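Local coordinates for peptidoglycan D,D-transpeptidase PbpA (Mycobacterium tuberculosis, PDB 3UN7), which probably cross-links the peptide stems of cell-wall peptidoglycan as a penicillin-binding transpeptidase, helping to regulate cell length, at residues Glu75-Gly81 and Gly102-Asp106; Arg183-Tyr189 and Val429-Asn433. The contacts are given in a common frame with arbitrary orientation. Numbering follows the deposited sequence.

Interaction 1 (Glu75-Gly81 and Gly102-Asp106); sequences EDPILNG and GGNVD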
ATOM      1  N   GLU A  75       5.996  11.751  15.565  1.00 27.30           N
ATOM      2  CA  GLU A  75       7.232  12.519  15.724  1.00 27.98           C
ATOM      3  C   GLU A  75       7.018  13.747  16.593  1.00 28.34           C
ATOM      4  O   GLU A  75       7.824  14.667  16.588  1.00 27.42           O
ATOM      5  CB  GLU A  75       7.824  12.904  14.351  1.00 27.26           C
ATOM      6  CG  GLU A  75       8.176  11.729  13.459  1.00 28.17           C
ATOM      7  CD  GLU A  75       9.332  10.865  13.984  1.00 30.77           C
ATOM      8  OE1 GLU A  75       9.514   9.771  13.435  1.00 34.22           O
ATOM      9  OE2 GLU A  75      10.052  11.258  14.925  1.00 30.77           O
ATOM     10  N   ASP A  76       5.955  13.728  17.399  1.00 28.97           N
ATOM     11  CA  ASP A  76       5.656  14.846  18.294  1.00 29.41           C
ATOM     12  C   ASP A  76       6.838  15.384  19.133  1.00 29.77           C
ATOM     13  O   ASP A  76       7.050  16.601  19.153  1.00 29.93           O
ATOM     14  CB  ASP A  76       4.460  14.522  19.188  1.00 30.53           C
ATOM     15  CG  ASP A  76       3.712  15.770  19.638  1.00 33.24           C
ATOM     16  OD1 ASP A  76       3.792  16.816  18.965  1.00 35.24           O
ATOM     17  OD2 ASP A  76       3.044  15.698  20.686  1.00 39.42           O
ATOM     18  N   PRO A  77       7.606  14.501  19.826  1.00 30.70           N
ATOM     19  CA  PRO A  77       8.705  15.002  20.659  1.00 30.70           C
ATOM     20  C   PRO A  77       9.800  15.726  19.871  1.00 30.70           C
ATOM     21  O   PRO A  77      10.373  16.701  20.363  1.00 31.14           O
ATOM     22  CB  PRO A  77       9.261  13.736  21.309  1.00 32.20           C
ATOM     23  CG  PRO A  77       8.155  12.725  21.224  1.00 32.11           C
ATOM     24  CD  PRO A  77       7.512  13.026  19.905  1.00 30.45           C
ATOM     25  N   ILE A  78      10.089  15.259  18.661  1.00 30.23           N
ATOM     26  CA  ILE A  78      11.042  15.948  17.790  1.00 29.51           C
ATOM     27  C   ILE A  78      10.438  17.276  17.311  1.00 29.31           C
ATOM     28  O   ILE A  78      11.070  18.345  17.412  1.00 28.08           O
ATOM     29  CB  ILE A  78      11.484  15.043  16.605  1.00 29.79           C
ATOM     30  CG1 ILE A  78      12.417  13.923  17.119  1.00 30.29           C
ATOM     31  CG2 ILE A  78      12.147  15.856  15.471  1.00 28.26           C
ATOM     32  CD1 ILE A  78      13.853  14.372  17.435  1.00 33.30           C
ATOM     33  N   LEU A  79       9.198  17.214  16.831  1.00 28.23           N
ATOM     34  CA  LEU A  79       8.577  18.391  16.238  1.00 28.86           C
ATOM     35  C   LEU A  79       8.318  19.489  17.255  1.00 29.99           C
ATOM     36  O   LEU A  79       8.475  20.672  16.939  1.00 30.45           O
ATOM     37  CB  LEU A  79       7.287  18.018  15.482  1.00 27.69           C
ATOM     38  CG  LEU A  79       7.553  17.120  14.276  1.00 26.22           C
ATOM     39  CD1 LEU A  79       6.276  16.460  13.805  1.00 21.76           C
ATOM     40  CD2 LEU A  79       8.175  17.950  13.158  1.00 23.55           C
ATOM     41  N   ASN A  80       7.921  19.108  18.466  1.00 31.71           N
ATOM     42  CA  ASN A  80       7.714  20.099  19.524  1.00 33.63           C
ATOM     43  C   ASN A  80       8.975  20.436  20.336  1.00 34.25           C
ATOM     44  O   ASN A  80       8.951  21.326  21.183  1.00 34.87           O
ATOM     45  CB  ASN A  80       6.504  19.752  20.420  1.00 35.00           C
ATOM     46  CG  ASN A  80       6.755  18.578  21.352  1.00 37.34           C
ATOM     47  OD1 ASN A  80       7.879  18.329  21.764  1.00 42.15           O
ATOM     48  ND2 ASN A  80       5.682  17.855  21.710  1.00 39.63           N
ATOM     49  N   GLY A  81      10.071  19.739  20.056  1.00 34.12           N
ATOM     50  CA  GLY A  81      11.372  20.043  20.667  1.00 35.34           C
ATOM     51  C   GLY A  81      11.605  19.493  22.068  1.00 36.79           C
ATOM     52  O   GLY A  81      12.583  19.857  22.710  1.00 37.23           O
ATOM     53  N   GLY A 102      11.337  23.597  17.232  1.00 39.67           N
ATOM     54  CA  GLY A 102      11.325  22.140  17.233  1.00 37.23           C
ATOM     55  C   GLY A 102      12.266  21.618  16.167  1.00 35.64           C
ATOM     56  O   GLY A 102      12.781  22.384  15.347  1.00 35.03           O
ATOM     57  N   GLY A 103      12.508  20.316  16.180  1.00 34.16           N
ATOM     58  CA  GLY A 103      13.343  19.704  15.161  1.00 33.75           C
ATOM     59  C   GLY A 103      12.532  19.368  13.928  1.00 32.37           C
ATOM     60  O   GLY A 103      11.329  19.610  13.889  1.00 32.20           O
ATOM     61  N   ASN A 104      13.199  18.814  12.922  1.00 31.64           N
ATOM     62  CA  ASN A 104      12.587  18.512  11.630  1.00 30.40           C
ATOM     63  C   ASN A 104      12.529  17.025  11.357  1.00 29.54           C
ATOM     64  O   ASN A 104      13.426  16.271  11.747  1.00 29.55           O
ATOM     65  CB  ASN A 104      13.381  19.162  10.494  1.00 31.28           C
ATOM     66  CG  ASN A 104      12.885  20.553  10.145  1.00 33.24           C
ATOM     67  OD1 ASN A 104      12.288  21.256  10.978  1.00 30.69           O
ATOM     68  ND2 ASN A 104      13.128  20.965   8.885  1.00 37.02           N
ATOM     69  N   VAL A 105      11.486  16.622  10.638  1.00 28.04           N
ATOM     70  CA  VAL A 105      11.303  15.244  10.217  1.00 27.26           C
ATOM     71  C   VAL A 105      11.366  15.201   8.700  1.00 27.52           C
ATOM     72  O   VAL A 105      10.509  15.755   8.022  1.00 26.75           O
ATOM     73  CB  VAL A 105       9.937  14.701  10.667  1.00 26.40           C
ATOM     74  CG1 VAL A 105       9.668  13.297  10.055  1.00 28.12           C
ATOM     75  CG2 VAL A 105       9.841  14.695  12.183  1.00 25.41           C
ATOM     76  N   ASP A 106      12.375  14.514   8.189  1.00 28.28           N
ATOM     77  CA  ASP A 106      12.591  14.349   6.765  1.00 29.83           C
ATOM     78  C   ASP A 106      12.059  12.985   6.322  1.00 29.38           C
ATOM     79  O   ASP A 106      12.680  11.962   6.592  1.00 29.74           O
ATOM     80  CB  ASP A 106      14.089  14.456   6.478  1.00 31.02           C
ATOM     81  CG  ASP A 106      14.602  15.889   6.571  1.00 36.07           C
ATOM     82  OD1 ASP A 106      13.806  16.819   6.898  1.00 39.78           O
ATOM     83  OD2 ASP A 106      15.816  16.092   6.307  1.00 41.15           O
TER
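Glu75 stands at the N-cap position of the short helix 76-79, its backbone O accepting a hydrogen bond from Leu79 N. Its CA-to-CB bond points toward the strand, and CB of Glu75 lies 3.5 Å from CG2 of Val105, so the aliphatic root of an acidic residue does the packing here. Ile78 contributes through both its backbone and its side chain. Ile78 O accepts a hydrogen bond from Gly103 N at 2.7 Å, the single one between the two segments, while Ile78 CG2 lies 4.2 Å from Val105 CG2. Leu79 starts out away from the strand, yet its CD2 curls back to 3.8 Å from Val105 CG2, giving branched aliphatic side chains that fill the space between helix and strand. Leu79 O also receives a CA-H...O contact from Gly102 CA at 3.2 Å; a beta carbon on Gly102 would collide with that oxygen, so glycine suits the site. At Gly81 the chain leaves the helix with positive phi, a conformation glycine adopts easily, and its CA comes 4.0 Å from Gly102 CA. Strand 104-107, where Asn104 hydrogen-bonds to Gln25 and Val105 reaches Leu342, lies between strands 26-28 and 339-343. The arrangement is a helical turn packed against an inner strand of a mixed beta-sheet, within the region assigned to the PBP dimerisation domain.

Interaction 2 (Arg183-Tyr189 and Val429-Asn433); sequences RAISETY and VLVEN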
ATOM      1  N   ARG A 183      -6.261   4.728   4.125  1.00 29.32           N
ATOM      2  CA  ARG A 183      -6.569   3.453   3.483  1.00 29.34           C
ATOM      3  C   ARG A 183      -5.328   2.638   3.113  1.00 29.15           C
ATOM      4  O   ARG A 183      -5.410   1.421   2.982  1.00 29.26           O
ATOM      5  CB  ARG A 183      -7.432   3.690   2.235  1.00 30.26           C
ATOM      6  CG  ARG A 183      -8.858   4.072   2.579  1.00 29.80           C
ATOM      7  CD  ARG A 183      -9.730   4.428   1.362  1.00 30.87           C
ATOM      8  NE  ARG A 183     -11.143   4.257   1.711  1.00 30.30           N
ATOM      9  CZ  ARG A 183     -11.881   5.132   2.392  1.00 32.94           C
ATOM     10  NH1 ARG A 183     -13.145   4.824   2.669  1.00 35.14           N
ATOM     11  NH2 ARG A 183     -11.374   6.303   2.803  1.00 31.23           N
ATOM     12  N   ALA A 184      -4.193   3.308   2.934  1.00 28.43           N
ATOM     13  CA  ALA A 184      -2.954   2.638   2.530  1.00 28.19           C
ATOM     14  C   ALA A 184      -2.413   1.685   3.603  1.00 28.26           C
ATOM     15  O   ALA A 184      -1.780   0.681   3.275  1.00 28.14           O
ATOM     16  CB  ALA A 184      -1.900   3.663   2.188  1.00 28.25           C
ATOM     17  N   ILE A 185      -2.653   2.015   4.873  1.00 27.70           N
ATOM     18  CA  ILE A 185      -2.056   1.263   6.005  1.00 28.39           C
ATOM     19  C   ILE A 185      -3.006   0.858   7.120  1.00 28.87           C
ATOM     20  O   ILE A 185      -2.655   0.014   7.928  1.00 29.33           O
ATOM     21  CB  ILE A 185      -0.895   2.029   6.661  1.00 27.67           C
ATOM     22  CG1 ILE A 185      -1.371   3.365   7.285  1.00 29.93           C
ATOM     23  CG2 ILE A 185       0.229   2.238   5.657  1.00 27.06           C
ATOM     24  CD1 ILE A 185      -0.311   4.063   8.170  1.00 28.34           C
ATOM     25  N   SER A 186      -4.174   1.490   7.195  1.00 30.70           N
ATOM     26  CA  SER A 186      -5.103   1.298   8.328  1.00 33.19           C
ATOM     27  C   SER A 186      -6.279   0.395   7.993  1.00 34.11           C
ATOM     28  O   SER A 186      -7.015  -0.013   8.890  1.00 35.36           O
ATOM     29  CB  SER A 186      -5.656   2.642   8.824  1.00 33.50           C
ATOM     30  OG  SER A 186      -4.638   3.439   9.403  1.00 36.78           O
ATOM     31  N   GLU A 187      -6.480   0.107   6.710  1.00 34.16           N
ATOM     32  CA  GLU A 187      -7.634  -0.686   6.285  1.00 35.63           C
ATOM     33  C   GLU A 187      -7.139  -1.904   5.523  1.00 34.75           C
ATOM     34  O   GLU A 187      -6.139  -1.824   4.799  1.00 33.56           O
ATOM     35  CB  GLU A 187      -8.584   0.167   5.428  1.00 35.81           C
ATOM     36  CG  GLU A 187      -9.938  -0.488   5.037  1.00 39.42           C
ATOM     37  CD  GLU A 187     -10.942   0.510   4.431  1.00 40.42           C
ATOM     38  OE1 GLU A 187     -10.812   1.735   4.670  1.00 43.73           O
ATOM     39  OE2 GLU A 187     -11.869   0.075   3.703  1.00 46.12           O
ATOM     40  N   THR A 188      -7.821  -3.035   5.707  1.00 34.28           N
ATOM     41  CA  THR A 188      -7.487  -4.245   4.973  1.00 33.56           C
ATOM     42  C   THR A 188      -8.614  -4.554   4.002  1.00 34.02           C
ATOM     43  O   THR A 188      -9.778  -4.213   4.254  1.00 33.68           O
ATOM     44  CB  THR A 188      -7.278  -5.471   5.884  1.00 34.76           C
ATOM     45  OG1 THR A 188      -8.434  -5.647   6.696  1.00 34.97           O
ATOM     46  CG2 THR A 188      -6.045  -5.327   6.756  1.00 34.14           C
ATOM     47  N   TYR A 189      -8.253  -5.199   2.896  1.00 33.24           N
ATOM     48  CA  TYR A 189      -9.167  -5.486   1.791  1.00 33.37           C
ATOM     49  C   TYR A 189      -8.865  -6.876   1.298  1.00 32.74           C
ATOM     50  O   TYR A 189      -7.726  -7.313   1.405  1.00 32.81           O
ATOM     51  CB  TYR A 189      -8.903  -4.524   0.635  1.00 33.12           C
ATOM     52  CG  TYR A 189      -9.105  -3.080   0.981  1.00 34.18           C
ATOM     53  CD1 TYR A 189     -10.354  -2.467   0.788  1.00 34.85           C
ATOM     54  CD2 TYR A 189      -8.063  -2.319   1.506  1.00 31.17           C
ATOM     55  CE1 TYR A 189     -10.550  -1.126   1.107  1.00 35.37           C
ATOM     56  CE2 TYR A 189      -8.245  -0.977   1.823  1.00 32.65           C
ATOM     57  CZ  TYR A 189      -9.489  -0.387   1.617  1.00 34.66           C
ATOM     58  OH  TYR A 189      -9.670   0.937   1.924  1.00 34.76           O
ATOM     59  N   VAL A 429      -1.895  -0.467  -6.145  1.00 27.88           N
ATOM     60  CA  VAL A 429      -3.039   0.416  -6.350  1.00 27.72           C
ATOM     61  C   VAL A 429      -4.247  -0.384  -5.953  1.00 27.95           C
ATOM     62  O   VAL A 429      -4.445  -1.520  -6.424  1.00 28.42           O
ATOM     63  CB  VAL A 429      -3.169   0.838  -7.817  1.00 28.32           C
ATOM     64  CG1 VAL A 429      -4.413   1.709  -8.043  1.00 27.78           C
ATOM     65  CG2 VAL A 429      -1.912   1.540  -8.280  1.00 27.14           C
ATOM     66  N   LEU A 430      -5.036   0.176  -5.048  1.00 27.71           N
ATOM     67  CA  LEU A 430      -6.363  -0.361  -4.797  1.00 28.72           C
ATOM     68  C   LEU A 430      -7.413   0.683  -5.161  1.00 29.53           C
ATOM     69  O   LEU A 430      -7.400   1.796  -4.613  1.00 29.43           O
ATOM     70  CB  LEU A 430      -6.522  -0.801  -3.336  1.00 28.33           C
ATOM     71  CG  LEU A 430      -8.001  -1.040  -3.005  1.00 30.31           C
ATOM     72  CD1 LEU A 430      -8.466  -2.441  -3.420  1.00 28.37           C
ATOM     73  CD2 LEU A 430      -8.218  -0.766  -1.547  1.00 31.40           C
ATOM     74  N   VAL A 431      -8.299   0.331  -6.104  1.00 30.15           N
ATOM     75  CA  VAL A 431      -9.451   1.153  -6.431  1.00 30.58           C
ATOM     76  C   VAL A 431     -10.687   0.438  -5.910  1.00 31.68           C
ATOM     77  O   VAL A 431     -11.099  -0.597  -6.460  1.00 31.46           O
ATOM     78  CB  VAL A 431      -9.622   1.386  -7.962  1.00 31.36           C
ATOM     79  CG1 VAL A 431     -10.861   2.209  -8.215  1.00 31.41           C
ATOM     80  CG2 VAL A 431      -8.390   2.082  -8.553  1.00 29.76           C
ATOM     81  N   GLU A 432     -11.259   0.975  -4.838  1.00 31.71           N
ATOM     82  CA  GLU A 432     -12.463   0.399  -4.246  1.00 32.95           C
ATOM     83  C   GLU A 432     -13.631   0.468  -5.239  1.00 34.36           C
ATOM     84  O   GLU A 432     -13.894   1.519  -5.837  1.00 34.30           O
ATOM     85  CB  GLU A 432     -12.815   1.119  -2.943  1.00 33.05           C
ATOM     86  CG  GLU A 432     -11.759   0.937  -1.857  1.00 33.16           C
ATOM     87  CD  GLU A 432     -12.240   1.355  -0.483  1.00 34.08           C
ATOM     88  OE1 GLU A 432     -13.415   1.100  -0.146  1.00 37.20           O
ATOM     89  OE2 GLU A 432     -11.424   1.923   0.269  1.00 33.91           O
ATOM     90  N   ASN A 433     -14.305  -0.667  -5.412  1.00 35.41           N
ATOM     91  CA  ASN A 433     -15.427  -0.809  -6.348  1.00 36.87           C
ATOM     92  C   ASN A 433     -15.051  -0.464  -7.795  1.00 37.14           C
ATOM     93  O   ASN A 433     -15.904  -0.096  -8.589  1.00 37.68           O
ATOM     94  CB  ASN A 433     -16.640   0.007  -5.875  1.00 38.15           C
ATOM     95  CG  ASN A 433     -17.288  -0.579  -4.621  1.00 40.56           C
ATOM     96  OD1 ASN A 433     -16.609  -0.869  -3.648  1.00 43.33           O
ATOM     97  ND2 ASN A 433     -18.606  -0.758  -4.649  1.00 44.35           N
TER
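One carboxylate oxygen, Glu432 OE2, serves two partners from the same loop. Arg183 NE donates to Glu432 OE2 at 2.8 Å in a salt bridge, with the oxygen near the guanidinium plane, and Tyr189 OH donates to it at 2.6 Å, although the position of that hydroxyl is less certain. A second acid, Glu187, lies close by: its OE2 is 3.9 Å from Glu432 OE2, a proximity of like charges that the positive Arg183 can offset. The link from Arg183 NE to Glu187 OE1 is long, at 3.9 Å, and purely electrostatic because this oxygen lies well out of the guanidinium plane. Arginine suits the position because its several N-H groups can be shared: NE serves Glu432, while NH1 and NH2 hydrogen-bond to the backbone oxygens of Ala177 and Ser178. Tyrosine is equally apt, combining a polar tip for the glutamate with an apolar ring whose face is covered by CD2 of Leu430 in a CH-pi contact. Leu430 and Glu432, two residues apart, both point their CA-to-CB bonds toward the loop, whereas the intervening Val431 packs on Ile449 of helix 446-458. Strand 425-431 is the central strand of the five-stranded antiparallel sheet of the transpeptidase domain, flanked by strands 131-136 and 411-418; the loop, between helices 162-174 and 196-205, crosses its face, with Arg183 touching Ala132 and Tyr189 touching Trp413.

Both contacts are largely buried and bring a chain segment against a beta-strand, but they share no element: interaction 1 belongs to the mixed sheet and interaction 2 to the antiparallel sheet of the catalytic domain. Their centres are 29 Å apart and their nearest atoms about 12 Å. The centre of interaction 1 lies about 25 Å from the centre of the chain, and the contact relies on glycine-permitted backbone closeness and aliphatic packing. Interaction 2, its centre about 7 Å from that of the chain, buries less surface and joins segments far apart in sequence through charged and aromatic side chains. It is also nearer catalysis: Leu430 lies about 11 Å, side chain to side chain, from Ser193, which probably forms the acyl-ester intermediate.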